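PDB 6BG8: Ig domain protein, group 2 domain protein from Shewanella frigidimarina, which helps its bacterium adhere to ice and inhibits ice-crystal growth, this chain being the C-terminal DUF3494 ice-binding domain of the longer adhesin. Local coordinates for residues Pro6-Gly9 against Glu10-Phe14; Ile117-Gly120 against Asn121-Leu124; Val202-Trp205 against Ser206-Val210. All coordinates share one frame; numbering follows the deposited sequence. Where two conformers were deposited one is given.

Contact 1 of 3, residues Pro6-Gly9 against Glu10-Phe14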
loop_
_atom_site.group_PDB
_atom_site.type_symbol
_atom_site.label_atom_id
_atom_site.label_comp_id
_atom_site.label_asym_id
_atom_site.label_seq_id
_atom_site.Cartn_x
_atom_site.Cartn_y
_atom_site.Cartn_z
ATOM N N PRO A 6 2.175 -5.789 -11.491
ATOM C CA PRO A 6 2.540 -6.998 -10.751
ATOM C C PRO A 6 1.326 -7.855 -10.444
ATOM O O PRO A 6 0.185 -7.392 -10.418
ATOM C CB PRO A 6 3.156 -6.450 -9.457
ATOM C CG PRO A 6 2.475 -5.110 -9.269
ATOM C CD PRO A 6 2.387 -4.569 -10.685
ATOM N N GLU A 7 1.596 -9.138 -10.236
ATOM C CA GLU A 7 0.610 -10.064 -9.702
ATOM C C GLU A 7 0.660 -9.988 -8.181
ATOM O O GLU A 7 1.719 -10.204 -7.580
ATOM C CB GLU A 7 0.895 -11.485 -10.187
ATOM C CG GLU A 7 0.043 -12.557 -9.539
ATOM C CD GLU A 7 -1.427 -12.393 -9.847
ATOM O OE1 GLU A 7 -1.759 -12.127 -11.026
ATOM O OE2 GLU A 7 -2.244 -12.521 -8.910
ATOM N N LEU A 8 -0.477 -9.677 -7.557
ATOM C CA LEU A 8 -0.518 -9.598 -6.100
ATOM C C LEU A 8 -0.905 -10.912 -5.439
ATOM O O LEU A 8 -0.629 -11.093 -4.251
ATOM C CB LEU A 8 -1.491 -8.499 -5.637
ATOM C CG LEU A 8 -0.832 -7.147 -5.346
ATOM C CD1 LEU A 8 -0.012 -6.679 -6.539
ATOM C CD2 LEU A 8 -1.875 -6.089 -4.945
ATOM N N GLY A 9 -1.530 -11.826 -6.166
ATOM C CA GLY A 9 -1.873 -13.098 -5.561
ATOM C C GLY A 9 -2.783 -12.885 -4.372
ATOM O O GLY A 9 -3.744 -12.105 -4.424
ATOM N N GLU A 10 -2.451 -13.556 -3.269
ATOM C CA GLU A 10 -3.310 -13.516 -2.092
ATOM C C GLU A 10 -3.353 -12.133 -1.457
ATOM O O GLU A 10 -4.335 -11.796 -0.784
ATOM C CB GLU A 10 -2.834 -14.541 -1.064
ATOM C CG GLU A 10 -3.810 -14.745 0.091
ATOM C CD GLU A 10 -5.097 -15.388 -0.374
ATOM O OE1 GLU A 10 -5.037 -16.292 -1.229
ATOM O OE2 GLU A 10 -6.171 -14.987 0.108
ATOM N N VAL A 11 -2.305 -11.321 -1.629
ATOM C CA VAL A 11 -2.270 -10.066 -0.879
ATOM C C VAL A 11 -3.116 -8.975 -1.516
ATOM O O VAL A 11 -3.221 -7.884 -0.941
ATOM C CB VAL A 11 -0.826 -9.569 -0.650
ATOM C CG1 VAL A 11 0.052 -10.712 -0.116
ATOM C CG2 VAL A 11 -0.235 -8.933 -1.899
ATOM N N ALA A 12 -3.744 -9.239 -2.670
ATOM C CA ALA A 12 -4.731 -8.304 -3.212
ATOM C C ALA A 12 -5.862 -8.031 -2.226
ATOM O O ALA A 12 -6.485 -6.966 -2.277
ATOM C CB ALA A 12 -5.307 -8.843 -4.519
ATOM N N ARG A 13 -6.132 -8.971 -1.317
ATOM C CA ARG A 13 -7.224 -8.810 -0.362
ATOM C C ARG A 13 -6.931 -7.765 0.705
ATOM O O ARG A 13 -7.858 -7.323 1.391
ATOM C CB ARG A 13 -7.511 -10.138 0.339
ATOM C CG ARG A 13 -6.365 -10.588 1.227
ATOM C CD ARG A 13 -6.559 -12.018 1.690
ATOM N NE ARG A 13 -7.757 -12.097 2.512
ATOM C CZ ARG A 13 -8.597 -13.123 2.541
ATOM N NH1 ARG A 13 -8.372 -14.198 1.799
ATOM N NH2 ARG A 13 -9.670 -13.065 3.321
ATOM N N PHE A 14 -5.673 -7.392 0.899
ATOM C CA PHE A 14 -5.315 -6.539 2.027
ATOM C C PHE A 14 -5.398 -5.068 1.651
ATOM O O PHE A 14 -4.932 -4.661 0.580
ATOM C CB PHE A 14 -3.905 -6.848 2.525
ATOM C CG PHE A 14 -3.770 -8.196 3.158
ATOM C CD1 PHE A 14 -4.200 -8.417 4.467
ATOM C CD2 PHE A 14 -3.203 -9.250 2.452
ATOM C CE1 PHE A 14 -4.063 -9.673 5.057
ATOM C CE2 PHE A 14 -3.069 -10.504 3.028
ATOM C CZ PHE A 14 -3.501 -10.720 4.334
#

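Contact 2 of 3, residues Ile117-Gly120 against Asn121-Leu124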
loop_
_atom_site.group_PDB
_atom_site.type_symbol
_atom_site.label_atom_id
_atom_site.label_comp_id
_atom_site.label_asym_id
_atom_site.label_seq_id
_atom_site.Cartn_x
_atom_site.Cartn_y
_atom_site.Cartn_z
ATOM N N ILE A 117 13.177 13.561 -8.743
ATOM C CA ILE A 117 13.283 13.450 -7.286
ATOM C C ILE A 117 12.290 14.340 -6.555
ATOM O O ILE A 117 12.108 14.178 -5.339
ATOM C CB ILE A 117 14.719 13.727 -6.800
ATOM C CG1 ILE A 117 15.191 15.120 -7.220
ATOM C CG2 ILE A 117 15.651 12.638 -7.332
ATOM C CD1 ILE A 117 16.505 15.551 -6.571
ATOM N N GLU A 118 11.644 15.273 -7.255
ATOM C CA GLU A 118 10.489 15.995 -6.738
ATOM C C GLU A 118 9.337 15.809 -7.717
ATOM O O GLU A 118 9.482 16.093 -8.912
ATOM C CB GLU A 118 10.794 17.488 -6.541
ATOM C CG GLU A 118 9.550 18.347 -6.235
ATOM C CD GLU A 118 8.838 17.935 -4.952
ATOM O OE1 GLU A 118 9.526 17.736 -3.932
ATOM O OE2 GLU A 118 7.587 17.826 -4.950
ATOM N N LEU A 119 8.201 15.323 -7.216
ATOM C CA LEU A 119 7.053 15.006 -8.058
ATOM C C LEU A 119 5.954 16.061 -8.003
ATOM O O LEU A 119 4.979 15.965 -8.759
ATOM C CB LEU A 119 6.482 13.632 -7.676
ATOM C CG LEU A 119 7.379 12.428 -7.981
ATOM C CD1 LEU A 119 6.821 11.139 -7.389
ATOM C CD2 LEU A 119 7.579 12.277 -9.478
ATOM N N GLY A 120 6.089 17.078 -7.153
ATOM C CA GLY A 120 5.084 18.125 -7.099
ATOM C C GLY A 120 5.051 18.968 -8.363
ATOM O O GLY A 120 6.063 19.176 -9.033
ATOM N N ASN A 121 3.846 19.444 -8.690
ATOM C CA ASN A 121 3.574 20.324 -9.834
ATOM C C ASN A 121 3.867 19.653 -11.172
ATOM O O ASN A 121 4.037 20.335 -12.191
ATOM C CB ASN A 121 4.344 21.646 -9.726
ATOM C CG ASN A 121 3.880 22.494 -8.561
ATOM O OD1 ASN A 121 2.689 22.532 -8.232
ATOM N ND2 ASN A 121 4.819 23.185 -7.924
ATOM N N LEU A 122 3.920 18.324 -11.196
ATOM C CA LEU A 122 4.104 17.571 -12.425
ATOM C C LEU A 122 2.800 16.908 -12.845
ATOM O O LEU A 122 1.946 16.593 -12.012
ATOM C CB LEU A 122 5.177 16.493 -12.269
ATOM C CG LEU A 122 6.583 16.956 -11.901
ATOM C CD1 LEU A 122 7.504 15.746 -11.852
ATOM C CD2 LEU A 122 7.066 17.979 -12.918
ATOM N N THR A 123 2.657 16.709 -14.154
ATOM C CA THR A 123 1.642 15.829 -14.719
ATOM C C THR A 123 2.378 14.731 -15.474
ATOM O O THR A 123 3.105 15.019 -16.429
ATOM C CB THR A 123 0.678 16.586 -15.641
ATOM O OG1 THR A 123 -0.014 17.595 -14.889
ATOM C CG2 THR A 123 -0.341 15.627 -16.246
ATOM N N LEU A 124 2.222 13.492 -15.027
ATOM C CA LEU A 124 2.915 12.350 -15.618
ATOM C C LEU A 124 1.925 11.401 -16.275
ATOM O O LEU A 124 0.818 11.191 -15.769
ATOM C CB LEU A 124 3.727 11.586 -14.565
ATOM C CG LEU A 124 4.905 12.349 -13.956
ATOM C CD1 LEU A 124 5.630 11.492 -12.903
ATOM C CD2 LEU A 124 5.858 12.823 -15.048
#

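Contact 3 of 3, residues Val202-Trp205 against Ser206-Val210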
loop_
_atom_site.group_PDB
_atom_site.type_symbol
_atom_site.label_atom_id
_atom_site.label_comp_id
_atom_site.label_asym_id
_atom_site.label_seq_id
_atom_site.Cartn_x
_atom_site.Cartn_y
_atom_site.Cartn_z
ATOM N N VAL A 202 1.275 0.860 -2.161
ATOM C CA VAL A 202 2.606 1.150 -1.636
ATOM C C VAL A 202 3.269 -0.159 -1.221
ATOM O O VAL A 202 2.735 -0.893 -0.385
ATOM C CB VAL A 202 2.524 2.127 -0.453
ATOM C CG1 VAL A 202 3.903 2.413 0.107
ATOM C CG2 VAL A 202 1.848 3.422 -0.882
ATOM N N PHE A 203 4.426 -0.457 -1.811
ATOM C CA PHE A 203 5.277 -1.586 -1.424
ATOM C C PHE A 203 6.586 -1.017 -0.877
ATOM O O PHE A 203 7.555 -0.826 -1.620
ATOM C CB PHE A 203 5.541 -2.514 -2.611
ATOM C CG PHE A 203 4.326 -3.258 -3.082
ATOM C CD1 PHE A 203 3.358 -2.617 -3.851
ATOM C CD2 PHE A 203 4.171 -4.611 -2.788
ATOM C CE1 PHE A 203 2.245 -3.307 -4.301
ATOM C CE2 PHE A 203 3.059 -5.305 -3.230
ATOM C CZ PHE A 203 2.098 -4.651 -3.990
ATOM N N ALA A 204 6.608 -0.732 0.425
ATOM C CA ALA A 204 7.810 -0.235 1.084
ATOM C C ALA A 204 8.597 -1.409 1.643
ATOM O O ALA A 204 8.033 -2.267 2.327
ATOM C CB ALA A 204 7.455 0.734 2.212
ATOM N N TRP A 205 9.897 -1.457 1.341
ATOM C CA TRP A 205 10.700 -2.557 1.865
ATOM C C TRP A 205 10.746 -2.520 3.383
ATOM O O TRP A 205 10.654 -3.564 4.039
ATOM C CB TRP A 205 12.121 -2.517 1.299
ATOM C CG TRP A 205 12.958 -3.620 1.865
ATOM C CD1 TRP A 205 13.925 -3.517 2.831
ATOM C CD2 TRP A 205 12.884 -5.009 1.520
ATOM N NE1 TRP A 205 14.461 -4.756 3.096
ATOM C CE2 TRP A 205 13.838 -5.688 2.309
ATOM C CE3 TRP A 205 12.102 -5.743 0.622
ATOM C CZ2 TRP A 205 14.040 -7.066 2.217
ATOM C CZ3 TRP A 205 12.309 -7.124 0.531
ATOM C CH2 TRP A 205 13.262 -7.763 1.329
ATOM N N SER A 206 10.886 -1.326 3.961
ATOM C CA SER A 206 10.952 -1.196 5.410
ATOM C C SER A 206 9.575 -0.931 6.005
ATOM O O SER A 206 8.873 -1.878 6.368
ATOM C CB SER A 206 11.927 -0.083 5.803
ATOM O OG SER A 206 11.681 1.084 5.048
ATOM N N GLU A 207 9.167 0.336 6.097
ATOM C CA GLU A 207 7.929 0.693 6.778
ATOM C C GLU A 207 7.164 1.752 5.992
ATOM O O GLU A 207 7.725 2.466 5.160
ATOM C CB GLU A 207 8.205 1.213 8.201
ATOM C CG GLU A 207 9.120 2.431 8.271
ATOM C CD GLU A 207 9.382 2.905 9.702
ATOM O OE1 GLU A 207 8.427 2.952 10.507
ATOM O OE2 GLU A 207 10.548 3.239 10.016
ATOM N N VAL A 208 5.868 1.858 6.295
ATOM C CA VAL A 208 5.007 2.915 5.773
ATOM C C VAL A 208 4.502 3.728 6.956
ATOM O O VAL A 208 3.940 3.165 7.903
ATOM C CB VAL A 208 3.820 2.349 4.969
ATOM C CG1 VAL A 208 2.982 3.489 4.386
ATOM C CG2 VAL A 208 4.297 1.399 3.873
ATOM N N ASN A 209 4.703 5.042 6.907
ATOM C CA ASN A 209 4.229 5.934 7.963
ATOM C C ASN A 209 3.261 6.921 7.331
ATOM O O ASN A 209 3.678 7.794 6.565
ATOM C CB ASN A 209 5.390 6.666 8.640
ATOM C CG ASN A 209 6.505 5.721 9.104
ATOM O OD1 ASN A 209 7.690 6.045 8.983
ATOM N ND2 ASN A 209 6.131 4.567 9.644
ATOM N N VAL A 210 1.974 6.787 7.649
ATOM C CA VAL A 210 0.943 7.694 7.151
ATOM C C VAL A 210 0.684 8.736 8.230
ATOM O O VAL A 210 0.332 8.392 9.363
ATOM C CB VAL A 210 -0.345 6.938 6.785
ATOM C CG1 VAL A 210 -1.282 7.847 5.983
ATOM C CG2 VAL A 210 -0.010 5.653 6.015
#

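Contact 1 of 3, residues Pro6-Gly9 against Glu10-Phe14
Leu-8 meets Val-11 and Ala-12 where the chain winds into a short 3-10 segment just ahead of strand 14-18. The Leu-8 carbonyl O accepts the Val-11 backbone N at 3.1 Å, with the donor lying above the carbonyl plane. This bond, reaching back three residues as in 3-10 geometry, is repeated more weakly by Ala-12 N to Gly-9 O at 3.4 Å. Leu-8 CG lies 3.9 Å from Val-11 CG2, the two side chains crossing at about a right angle, while Leu-8 CB packs 4.0 Å from Ala-12 CB, a single methyl fitting close against the Leu-8 stem. A chi1 of -48° sets Val-11 CG2 between its own backbone N and carbonyl carbon, 3.2 Å from Leu-8 O.

Gly-9 suits the bend: its phi is positive (60°) and a CB would run into Glu-10 N; its own N is held by Glu-7 OE2 at 2.9 Å. Farther along, Glu-10 folds at chi2 and offers OE2 to Arg-13 NH1 at 2.9 Å; the carboxylate oxygen lies in the guanidinium plane and is met nearly along its C-O axis. Both charges have second partners: Glu-10 OE1 bonds Tyr-81 OH, and Arg-13 NE makes a salt bridge with Asp-34. The backbone N of Glu-10 is taken by Asp-94 of helix 84-103. Long aliphatic stems with charged ends suit these partly exposed positions, whereas Leu-8 and Val-11 are buried. The acid-base pairing probably stabilises both charges and, with the extra bonds, restricts rotation of both groups.

Contact 2 of 3, residues Ile117-Gly120 against Asn121-Leu124
Leu-119 and Leu-122 both place CG anti to the carbonyl carbon, beside the backbone N (chi1 -67° and -60°), and with their chains extended beyond it their ends come together beside a tight bend. The same choice at Leu-124 brings a third leucine to them. Leu-119 CD2 approaches Leu-122 CD1 to 4.2 Å and Leu-124 CD1 to 4.0 Å, crossing the latter side chain at about a right angle. Leu-122 also lays CD1 against the backbone, 3.6 Å from Glu-118 O. Branched leucines suit a junction where methyl groups must meet from different directions.

The bend is a type II beta turn from Leu-119 to Leu-122, with Gly-120 and Asn-121 at its corners. A CB on Gly-120 would collide with Glu-118 OE2. Asn-121 adopts positive phi (64°), a region that asparagine tolerates better than most residues with a side chain. Leu-119 O and Leu-122 N stand 3.6 Å apart without a hydrogen bond. Beside the turn, Glu-118 OE2 receives Gly-120 N at 2.8 Å on its anti side. The same oxygen also accepts Gln-138 N and Thr-139 N from the neighbouring coil, while OE1 bonds Thr-136 OG1, so the carboxylate is gripped at both oxygens. Beyond the turn, Leu-122 and Leu-124 pair with strand 142-145. A turn leading into an outermost strand of a parallel sheet, with Leu-124 packing on Leu-142 and Leu-144 of the next coil, fits the beta-solenoid, in which parallel strands of successive coils pair and line up like residues, the fold of DUF3494 ice-binding domains.

Contact 3 of 3, residues Val202-Trp205 against Ser206-Val210
Val-202 and Ala-204 face Val-208 across a corner of the beta-solenoid, where the chain leaves strand 197-204 and enters strand 208-210 on an adjoining face of the coil. The end-to-end directions of residues 202-205 and 206-208 lie 154° apart, so the chain almost doubles back and the inward side chains of the two strands are brought together. At Val-208, chi1 of -177° puts CG1 anti to the backbone N and leaves CG2 beside that N, and it is CG2 that does most of the touching: it lies 3.6 Å from Ala-204 CB and 3.9 Å from Val-202 CG1. Small Ala-204 suits a close approach, its CB lying 3.4 Å from Glu-207 O, whereas the broader valines fill the interior farther from the bend. Leu-220 of strand 219-222 packs on both valines and so continues this apolar interior into the next coil.

Phe-203 points the other way, out of the coil, onto Leu-95, Ala-98, Tyr-99 and Leu-102 of helix 84-103, and its ring stacks with Phe-221. At the bend itself, Trp-205 swings its ring away from the interior to meet Tyr-99, and its carbonyl O bonds Thr-224 OG1. Past the corner, Glu-207 and Asn-209 send polar side chains outward from the coil, as befits their partly exposed positions. Each has a further polar partner on the next coil, Gln-226 NE2 for Glu-207 OE1 and Thr-228 OG1 for Asn-209 ND2. Between the two, Asn-209 ND2 donates to Glu-207 OE1 at 2.9 Å with an almost straight N-H...O angle of 168°; the acceptor lies in the amide plane, while the donor approaches from above the carboxylate plane.

How the contacts relate
Contacts 1 and 3 touch, their centres about 16 Å apart: Leu-8 CD1 packs 3.9 Å from Phe-203 CZ. Both also border helix 84-103 and strand 219-222, with Val-11 and Phe-203 each meeting Phe-221, so both lie where the helix packs on the solenoid. Contact 2 is remote, its nearest atoms about 17 Å from contact 1 and about 11 Å from contact 3, and it lies on the opposite side of the chain's centre from contact 1. Contacts 2 and 3 are both bends entering parallel strands of the solenoid. All three lie away from the probable ice-binding motif, Thr-212 to Asn-215, although that motif follows residues 206-210 closely in sequence.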